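Local coordinates for protein extracellular serine protease (Aeromonas sobria, PDB 3HJR) that cleaves peptide bonds after paired basic residues, one of them lysine, as a calcium-binding, kexin-like secreted serine protease and probable virulence factor, at residues A[461-466]-A[544-549]; A[441-446]-A[586-591]; A[474-479]-A[530-535]. All coordinates share one frame; numbering follows the deposited sequence.

Contact 1 of 3, residues A[461-466]-A[544-549]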
loop_
_atom_site.group_PDB
_atom_site.type_symbol
_atom_site.label_atom_id
_atom_site.label_comp_id
_atom_site.label_asym_id
_atom_site.label_seq_id
_atom_site.Cartn_x
_atom_site.Cartn_y
_atom_site.Cartn_z
ATOM N N SER A 461 -4.389 13.783 -26.081
ATOM C CA SER A 461 -4.826 14.590 -24.945
ATOM C C SER A 461 -6.317 14.811 -24.994
ATOM O O SER A 461 -6.912 14.982 -26.064
ATOM C CB SER A 461 -4.131 15.946 -24.989
ATOM O OG SER A 461 -4.480 16.612 -26.181
ATOM N N SER A 462 -6.900 14.855 -23.816
ATOM C CA SER A 462 -8.298 15.214 -23.659
ATOM C C SER A 462 -8.363 16.020 -22.390
ATOM O O SER A 462 -7.633 15.721 -21.439
ATOM C CB SER A 462 -9.166 13.969 -23.528
ATOM O OG SER A 462 -10.543 14.322 -23.444
ATOM N N THR A 463 -9.243 17.027 -22.378
ATOM C CA THR A 463 -9.243 18.015 -21.322
ATOM C C THR A 463 -10.620 18.275 -20.753
ATOM O O THR A 463 -11.648 18.038 -21.390
ATOM C CB THR A 463 -8.659 19.348 -21.813
ATOM O OG1 THR A 463 -9.442 19.896 -22.899
ATOM C CG2 THR A 463 -7.226 19.169 -22.381
ATOM N N THR A 464 -10.619 18.786 -19.538
ATOM C CA THR A 464 -11.829 19.284 -18.892
ATOM C C THR A 464 -11.484 20.391 -17.915
ATOM O O THR A 464 -10.471 20.313 -17.233
ATOM C CB THR A 464 -12.619 18.148 -18.164
ATOM O OG1 THR A 464 -13.884 18.649 -17.696
ATOM C CG2 THR A 464 -11.884 17.662 -16.920
ATOM N N ARG A 465 -12.332 21.408 -17.839
ATOM C CA ARG A 465 -12.084 22.536 -16.952
ATOM C C ARG A 465 -12.872 22.396 -15.702
ATOM O O ARG A 465 -14.089 22.249 -15.744
ATOM C CB ARG A 465 -12.415 23.883 -17.602
ATOM C CG ARG A 465 -11.865 25.079 -16.818
ATOM C CD ARG A 465 -11.905 26.404 -17.562
ATOM N NE ARG A 465 -11.435 27.491 -16.701
ATOM C CZ ARG A 465 -12.187 28.159 -15.859
ATOM N NH1 ARG A 465 -11.647 29.141 -15.129
ATOM N NH2 ARG A 465 -13.480 27.867 -15.719
ATOM N N ILE A 466 -12.160 22.455 -14.587
ATOM C CA ILE A 466 -12.776 22.576 -13.273
ATOM C C ILE A 466 -12.963 24.067 -12.996
ATOM O O ILE A 466 -11.991 24.824 -12.924
ATOM C CB ILE A 466 -11.863 21.915 -12.206
ATOM C CG1 ILE A 466 -11.825 20.372 -12.384
ATOM C CG2 ILE A 466 -12.330 22.258 -10.781
ATOM C CD1 ILE A 466 -13.133 19.679 -12.049
ATOM N N GLN A 544 -8.761 24.899 -9.827
ATOM C CA GLN A 544 -9.462 25.636 -10.872
ATOM C C GLN A 544 -8.613 25.726 -12.102
ATOM O O GLN A 544 -7.440 26.054 -12.010
ATOM C CB GLN A 544 -9.815 27.047 -10.393
ATOM C CG GLN A 544 -10.688 27.813 -11.322
ATOM C CD GLN A 544 -10.931 29.192 -10.810
ATOM O OE1 GLN A 544 -9.994 29.988 -10.721
ATOM N NE2 GLN A 544 -12.166 29.488 -10.468
ATOM N N GLY A 545 -9.198 25.404 -13.256
ATOM C CA GLY A 545 -8.458 25.379 -14.499
ATOM C C GLY A 545 -8.608 24.079 -15.254
ATOM O O GLY A 545 -9.360 23.200 -14.886
ATOM N N THR A 546 -7.834 23.956 -16.315
ATOM C CA THR A 546 -7.931 22.829 -17.202
ATOM C C THR A 546 -7.019 21.702 -16.770
ATOM O O THR A 546 -5.789 21.896 -16.619
ATOM C CB THR A 546 -7.638 23.277 -18.628
ATOM O OG1 THR A 546 -8.702 24.126 -19.082
ATOM C CG2 THR A 546 -7.635 22.108 -19.587
ATOM N N TRP A 547 -7.633 20.540 -16.570
ATOM C CA TRP A 547 -6.917 19.283 -16.321
ATOM C C TRP A 547 -6.846 18.483 -17.632
ATOM O O TRP A 547 -7.808 18.467 -18.430
ATOM C CB TRP A 547 -7.646 18.475 -15.247
ATOM C CG TRP A 547 -7.619 19.099 -13.896
ATOM C CD1 TRP A 547 -8.343 20.165 -13.479
ATOM C CD2 TRP A 547 -6.797 18.704 -12.795
ATOM N NE1 TRP A 547 -8.018 20.475 -12.178
ATOM C CE2 TRP A 547 -7.065 19.592 -11.740
ATOM C CE3 TRP A 547 -5.820 17.709 -12.609
ATOM C CZ2 TRP A 547 -6.435 19.495 -10.506
ATOM C CZ3 TRP A 547 -5.203 17.604 -11.396
ATOM C CH2 TRP A 547 -5.516 18.502 -10.340
ATOM N N ARG A 548 -5.727 17.791 -17.850
ATOM C CA ARG A 548 -5.489 17.101 -19.107
ATOM C C ARG A 548 -5.141 15.639 -18.864
ATOM O O ARG A 548 -4.191 15.337 -18.133
ATOM C CB ARG A 548 -4.336 17.730 -19.865
ATOM C CG ARG A 548 -4.287 19.243 -19.946
ATOM C CD ARG A 548 -2.994 19.769 -20.583
ATOM N NE ARG A 548 -2.765 19.124 -21.868
ATOM C CZ ARG A 548 -3.232 19.539 -23.032
ATOM N NH1 ARG A 548 -3.961 20.638 -23.127
ATOM N NH2 ARG A 548 -2.965 18.844 -24.121
ATOM N N LEU A 549 -5.885 14.753 -19.504
ATOM C CA LEU A 549 -5.527 13.350 -19.577
ATOM C C LEU A 549 -4.671 13.187 -20.800
ATOM O O LEU A 549 -5.022 13.651 -21.868
ATOM C CB LEU A 549 -6.762 12.466 -19.688
ATOM C CG LEU A 549 -6.425 10.980 -19.578
ATOM C CD1 LEU A 549 -6.153 10.617 -18.117
ATOM C CD2 LEU A 549 -7.559 10.107 -20.133
HETATM O O HOH W 1 -8.493 26.678 -18.095
#
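S462, T464 and I466 are the hydrogen-bonded residues of this antiparallel pairing, each giving its N-H to and taking one from L549, W547 and G545 in turn. Of these six bonds, L549 N to S462 O is the shortest at 2.8 Å, and G545 N to I466 O the straightest, with 169° at the hydrogen. CA hydrogens add weaker contacts in between, as from S461 CA to L549 O at 3.2 Å. On the face carrying R465 and T546, one water bridges the strands: it lies 2.7 Å from T546 OG1 and, in the plane of the R465 guanidinium, takes a long, weak bond from NE.

Next to it, R548 and T463 run side by side. The methyl CG2 of T463 sits over one face of the R548 guanidinium, 3.7 Å from NH1; the bend at chi3 (52°) turns the guanidinium across toward T463 and S461, R548 NH2 lying 3.2 Å from S461 CB, and NE is salt-bridged to E550. On the other face, CG1 of I466 meets CD1 of the W547 indole at 3.7 Å, while NE1 of that ring bonds to A543 O and F538 packs edge-to-face with it.

T463, T546, R465 and R548 thus give this edge pairing a polar outer face. The inner one is mixed: I466, W547 and L549 surround buried hydroxyls that have partners, T464 OG1 with Q441 and S462 OG, weakly, with W588 NE1.

Contact 2 of 3, residues A[441-446]-A[586-591]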
loop_
_atom_site.group_PDB
_atom_site.type_symbol
_atom_site.label_atom_id
_atom_site.label_comp_id
_atom_site.label_asym_id
_atom_site.label_seq_id
_atom_site.Cartn_x
_atom_site.Cartn_y
_atom_site.Cartn_z
ATOM N N GLN A 441 -16.724 14.941 -13.785
ATOM C CA GLN A 441 -16.812 15.587 -15.094
ATOM C C GLN A 441 -16.363 14.567 -16.117
ATOM O O GLN A 441 -15.200 14.149 -16.120
ATOM C CB GLN A 441 -15.949 16.868 -15.192
ATOM C CG GLN A 441 -16.385 17.872 -14.127
ATOM C CD GLN A 441 -15.923 19.293 -14.299
ATOM O OE1 GLN A 441 -16.266 20.124 -13.470
ATOM N NE2 GLN A 441 -15.137 19.585 -15.336
ATOM N N LYS A 442 -17.291 14.185 -16.994
ATOM C CA LYS A 442 -17.058 13.178 -18.013
ATOM C C LYS A 442 -16.939 13.787 -19.401
ATOM O O LYS A 442 -17.777 14.599 -19.808
ATOM C CB LYS A 442 -18.186 12.131 -18.002
ATOM C CG LYS A 442 -17.920 10.974 -18.941
ATOM C CD LYS A 442 -18.911 9.818 -18.709
ATOM C CE LYS A 442 -19.257 9.186 -20.021
ATOM N NZ LYS A 442 -18.117 8.336 -20.490
ATOM N N ILE A 443 -15.872 13.401 -20.102
ATOM C CA ILE A 443 -15.641 13.775 -21.479
ATOM C C ILE A 443 -15.802 12.553 -22.381
ATOM O O ILE A 443 -15.143 11.531 -22.199
ATOM C CB ILE A 443 -14.209 14.342 -21.664
ATOM C CG1 ILE A 443 -13.983 15.569 -20.760
ATOM C CG2 ILE A 443 -13.943 14.579 -23.126
ATOM C CD1 ILE A 443 -14.861 16.796 -21.139
ATOM N N ASN A 444 -16.676 12.671 -23.363
ATOM C CA ASN A 444 -16.922 11.628 -24.354
ATOM C C ASN A 444 -16.157 12.019 -25.590
ATOM O O ASN A 444 -16.542 12.956 -26.272
ATOM C CB ASN A 444 -18.412 11.556 -24.645
ATOM C CG ASN A 444 -19.218 11.257 -23.416
ATOM O OD1 ASN A 444 -19.025 10.212 -22.800
ATOM N ND2 ASN A 444 -20.121 12.159 -23.040
ATOM N N VAL A 445 -15.048 11.339 -25.875
ATOM C CA VAL A 445 -14.166 11.810 -26.938
ATOM C C VAL A 445 -14.543 11.282 -28.327
ATOM O O VAL A 445 -14.930 10.121 -28.497
ATOM C CB VAL A 445 -12.619 11.671 -26.617
ATOM C CG1 VAL A 445 -12.329 11.310 -25.151
ATOM C CG2 VAL A 445 -11.886 10.766 -27.570
ATOM N N THR A 446 -14.449 12.179 -29.309
ATOM C CA THR A 446 -14.859 11.910 -30.686
ATOM C C THR A 446 -13.826 12.411 -31.696
ATOM O O THR A 446 -12.869 13.090 -31.344
ATOM C CB THR A 446 -16.195 12.616 -30.981
ATOM O OG1 THR A 446 -16.046 14.021 -30.739
ATOM C CG2 THR A 446 -17.287 12.197 -30.002
ATOM N N ILE A 586 -11.876 6.595 -25.717
ATOM C CA ILE A 586 -13.331 6.575 -25.779
ATOM C C ILE A 586 -13.928 7.621 -24.829
ATOM O O ILE A 586 -14.749 8.434 -25.236
ATOM C CB ILE A 586 -13.865 5.166 -25.417
ATOM C CG1 ILE A 586 -13.482 4.139 -26.496
ATOM C CG2 ILE A 586 -15.374 5.199 -25.232
ATOM C CD1 ILE A 586 -13.473 2.722 -25.989
ATOM N N SER A 587 -13.557 7.572 -23.556
ATOM C CA SER A 587 -14.038 8.568 -22.610
ATOM C C SER A 587 -13.172 8.583 -21.377
ATOM O O SER A 587 -12.436 7.640 -21.089
ATOM C CB SER A 587 -15.476 8.274 -22.180
ATOM O OG SER A 587 -15.520 7.050 -21.459
ATOM N N TRP A 588 -13.272 9.663 -20.625
ATOM C CA TRP A 588 -12.682 9.706 -19.303
ATOM C C TRP A 588 -13.470 10.618 -18.379
ATOM O O TRP A 588 -14.202 11.488 -18.832
ATOM C CB TRP A 588 -11.208 10.083 -19.378
ATOM C CG TRP A 588 -10.915 11.523 -19.632
ATOM C CD1 TRP A 588 -11.130 12.207 -20.793
ATOM C CD2 TRP A 588 -10.333 12.456 -18.717
ATOM N NE1 TRP A 588 -10.718 13.507 -20.654
ATOM C CE2 TRP A 588 -10.234 13.694 -19.392
ATOM C CE3 TRP A 588 -9.915 12.384 -17.382
ATOM C CZ2 TRP A 588 -9.696 14.842 -18.793
ATOM C CZ3 TRP A 588 -9.369 13.529 -16.783
ATOM C CH2 TRP A 588 -9.271 14.738 -17.490
ATOM N N SER A 589 -13.304 10.410 -17.075
ATOM C CA SER A 589 -14.033 11.184 -16.080
ATOM C C SER A 589 -13.028 11.661 -15.028
ATOM O O SER A 589 -12.052 10.957 -14.726
ATOM C CB SER A 589 -15.114 10.327 -15.412
ATOM O OG SER A 589 -16.248 10.087 -16.261
ATOM N N LEU A 590 -13.276 12.842 -14.456
ATOM C CA LEU A 590 -12.366 13.426 -13.439
ATOM C C LEU A 590 -13.157 13.765 -12.202
ATOM O O LEU A 590 -14.204 14.389 -12.305
ATOM C CB LEU A 590 -11.680 14.697 -13.956
ATOM C CG LEU A 590 -10.851 15.501 -12.933
ATOM C CD1 LEU A 590 -9.608 14.724 -12.480
ATOM C CD2 LEU A 590 -10.490 16.877 -13.532
ATOM N N ARG A 591 -12.631 13.391 -11.036
ATOM C CA ARG A 591 -13.244 13.762 -9.764
ATOM C C ARG A 591 -12.172 14.357 -8.865
ATOM O O ARG A 591 -11.172 13.712 -8.543
ATOM C CB ARG A 591 -13.842 12.582 -9.065
ATOM C CG ARG A 591 -14.521 12.984 -7.829
ATOM C CD ARG A 591 -14.699 11.820 -6.939
ATOM N NE ARG A 591 -15.993 11.805 -6.359
ATOM C CZ ARG A 591 -16.521 10.729 -5.793
ATOM N NH1 ARG A 591 -17.728 10.811 -5.291
ATOM N NH2 ARG A 591 -15.845 9.570 -5.746
#
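The W588 indole and I443 lie side by side and point the same way, the isoleucine CB 3.7 Å from NE1 and close to CD1 as well. A chi1 of 76° places CG of W588 between its own backbone N and carbonyl carbon and brings the pyrrole side of the ring to I443; the ring also packs on L549. The Q441 amide stands on an extended chain and points away from strand 583-594 to the facing sheet, where NE2 also bonds R465 O.

Backbone bonds join the strands antiparallel. Q441 and L590 exchange two, I443 and W588 two more, the shortest being I443 N to W588 O at 2.8 Å. Beyond the strand end V445 N still reaches I586 O, at 3.0 Å.

On the opposite face K442 spans two serines. Its CG lies 3.3 Å from S589 OG, and bends at chi3 and chi4 carry NZ to 3.1 Å from S587 OG, where the angle is poor for a hydrogen bond. I586 and S587 together face S480, a classic beta bulge of strand 583-594 against its other neighbour, strand 472-482.

W588 and L590 are buried against the facing sheet, with I443 beside them. Since the lysine meets S587 without a proper bond, the joining of the two strands falls to their backbones and to the packing of I443 on the indole.

Contact 3 of 3, residues A[474-479]-A[530-535]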
loop_
_atom_site.group_PDB
_atom_site.type_symbol
_atom_site.label_atom_id
_atom_site.label_comp_id
_atom_site.label_asym_id
_atom_site.label_seq_id
_atom_site.Cartn_x
_atom_site.Cartn_y
_atom_site.Cartn_z
ATOM N N ALA A 474 -6.888 14.864 -3.428
ATOM C CA ALA A 474 -6.663 13.756 -4.354
ATOM C C ALA A 474 -7.539 13.921 -5.591
ATOM O O ALA A 474 -8.581 14.605 -5.571
ATOM C CB ALA A 474 -6.979 12.427 -3.683
ATOM N N VAL A 475 -7.126 13.261 -6.664
ATOM C CA VAL A 475 -7.945 13.216 -7.855
ATOM C C VAL A 475 -8.135 11.791 -8.277
ATOM O O VAL A 475 -7.210 10.980 -8.194
ATOM C CB VAL A 475 -7.312 14.001 -9.007
ATOM C CG1 VAL A 475 -7.238 15.499 -8.656
ATOM C CG2 VAL A 475 -5.966 13.470 -9.339
ATOM N N GLN A 476 -9.353 11.489 -8.712
ATOM C CA GLN A 476 -9.702 10.199 -9.279
ATOM C C GLN A 476 -10.000 10.402 -10.749
ATOM O O GLN A 476 -10.549 11.420 -11.158
ATOM C CB GLN A 476 -10.927 9.614 -8.581
ATOM C CG GLN A 476 -10.710 9.178 -7.136
ATOM C CD GLN A 476 -12.013 8.795 -6.497
ATOM O OE1 GLN A 476 -13.004 9.543 -6.601
ATOM N NE2 GLN A 476 -12.058 7.611 -5.871
ATOM N N VAL A 477 -9.630 9.415 -11.547
ATOM C CA VAL A 477 -9.947 9.398 -12.949
ATOM C C VAL A 477 -10.601 8.034 -13.223
ATOM O O VAL A 477 -10.263 7.058 -12.555
ATOM C CB VAL A 477 -8.626 9.641 -13.718
ATOM C CG1 VAL A 477 -8.621 9.192 -15.181
ATOM C CG2 VAL A 477 -8.234 11.129 -13.594
ATOM N N MET A 478 -11.533 7.979 -14.171
ATOM C CA MET A 478 -11.905 6.714 -14.835
ATOM C C MET A 478 -11.589 6.843 -16.313
ATOM O O MET A 478 -11.801 7.897 -16.908
ATOM C CB MET A 478 -13.389 6.418 -14.696
ATOM C CG MET A 478 -13.862 6.261 -13.260
ATOM S SD MET A 478 -15.494 5.567 -13.099
ATOM C CE MET A 478 -15.068 3.809 -12.525
ATOM N N VAL A 479 -11.089 5.788 -16.931
ATOM C CA VAL A 479 -10.681 5.877 -18.333
ATOM C C VAL A 479 -11.233 4.720 -19.140
ATOM O O VAL A 479 -11.239 3.591 -18.667
ATOM C CB VAL A 479 -9.158 5.926 -18.479
ATOM C CG1 VAL A 479 -8.523 4.686 -17.899
ATOM C CG2 VAL A 479 -8.724 6.101 -19.932
ATOM N N ASP A 530 -13.847 2.113 -17.937
ATOM C CA ASP A 530 -14.069 2.764 -16.656
ATOM C C ASP A 530 -13.030 2.294 -15.624
ATOM O O ASP A 530 -13.392 2.069 -14.449
ATOM C CB ASP A 530 -15.513 2.514 -16.182
ATOM C CG ASP A 530 -16.520 3.426 -16.854
ATOM O OD1 ASP A 530 -16.138 4.439 -17.459
ATOM O OD2 ASP A 530 -17.752 3.215 -16.782
ATOM N N MET A 531 -11.774 2.104 -16.064
ATOM C CA MET A 531 -10.723 1.742 -15.113
ATOM C C MET A 531 -10.430 2.961 -14.243
ATOM O O MET A 531 -10.120 4.015 -14.773
ATOM C CB MET A 531 -9.424 1.297 -15.778
ATOM C CG MET A 531 -8.437 0.789 -14.752
ATOM S SD MET A 531 -6.918 0.186 -15.497
ATOM C CE MET A 531 -5.720 0.781 -14.359
ATOM N N ARG A 532 -10.503 2.795 -12.926
ATOM C CA ARG A 532 -10.245 3.877 -11.968
ATOM C C ARG A 532 -8.766 3.955 -11.562
ATOM O O ARG A 532 -8.102 2.923 -11.329
ATOM C CB ARG A 532 -11.164 3.752 -10.735
ATOM C CG ARG A 532 -11.222 5.027 -9.869
ATOM C CD ARG A 532 -12.212 4.935 -8.750
ATOM N NE ARG A 532 -11.948 3.798 -7.887
ATOM C CZ ARG A 532 -12.761 3.342 -6.963
ATOM N NH1 ARG A 532 -12.432 2.284 -6.252
ATOM N NH2 ARG A 532 -13.926 3.916 -6.755
ATOM N N MET A 533 -8.244 5.192 -11.514
ATOM C CA MET A 533 -6.912 5.494 -10.983
ATOM C C MET A 533 -6.993 6.731 -10.091
ATOM O O MET A 533 -7.908 7.553 -10.254
ATOM C CB MET A 533 -5.929 5.763 -12.095
ATOM C CG MET A 533 -5.757 4.584 -13.019
ATOM S SD MET A 533 -5.131 4.937 -14.630
ATOM C CE MET A 533 -6.495 5.406 -15.439
ATOM N N LEU A 534 -6.032 6.875 -9.186
ATOM C CA LEU A 534 -5.980 8.032 -8.269
ATOM C C LEU A 534 -4.554 8.566 -8.209
ATOM O O LEU A 534 -3.596 7.821 -8.299
ATOM C CB LEU A 534 -6.526 7.663 -6.865
ATOM C CG LEU A 534 -6.495 8.723 -5.724
ATOM C CD1 LEU A 534 -7.664 8.557 -4.755
ATOM C CD2 LEU A 534 -5.177 8.633 -4.917
ATOM N N SER A 535 -4.414 9.874 -8.053
ATOM C CA SER A 535 -3.140 10.486 -7.801
ATOM C C SER A 535 -3.201 11.371 -6.566
ATOM O O SER A 535 -4.144 12.177 -6.403
ATOM C CB SER A 535 -2.747 11.356 -8.973
ATOM O OG SER A 535 -1.465 11.929 -8.759
#
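V475, V477 and V479 carry the backbone hydrogen bonding, two bonds each, to S535, M533 and M531 in antiparallel order. V477 N to M533 O is the shortest, at 2.8 Å. The bonds at V479 are more bent, 144° at the hydrogen from its own N, next to the G1 beta bulge in which D530 and M531 both face V479; D530 has the positive phi (54°) expected at the first position of such a bulge.

Apolar packing dominates the face of the valines. M533 folds back at chi3 (-83°), bringing its methyl CE to V479 CG1, a tight 3.3 Å, and V475 CG2 rests 3.9 Å from S535 CB. On the other face L534 CD1 touches A474 CB and Q476 CG, and M478 CE lies 3.9 Å from D530 CB. The same methyl also makes a close methyl-to-carbonyl contact, M478 CE to D530 O at 3.1 Å.

Polar side chains share that second face. The Q476 amide and R532 guanidinium run alongside each other with planes 16° apart, NE2 lying 3.9 Å from R532 CD. Both are gripped from the catalytic-domain side: R532 by a salt bridge to D197 and by S251 and P248, Q476 by S251 O.

Strand 472-482 has strand 583-594 as its second neighbour; R591 bonds Q476 through the backbone and again from NH2 to OE1. The valine face packs against L493 of strand 489-494, and the other lies toward helix 191-205 of the subtilisin domain, where the P-domain meets it.

All three contacts belong to the P-domain, whose strands form a beta sandwich. They are nested along the chain: contact 2 closes the widest loop, contact 1 lies inside it and contact 3 inside contact 1. Contacts 2 and 3 share one sheet, their centres about 11 Å apart, because strands 583-594 and 472-482 are neighbours in it. Contact 1 belongs to the facing sheet, its centre about 10 Å from that of contact 2 and 14 Å from that of contact 3, and W547 and L549 pack across onto V475 and V477. Contact 3 is the one nearest the protease domain, so the sandwich runs from that interface outward to contacts 1 and 2.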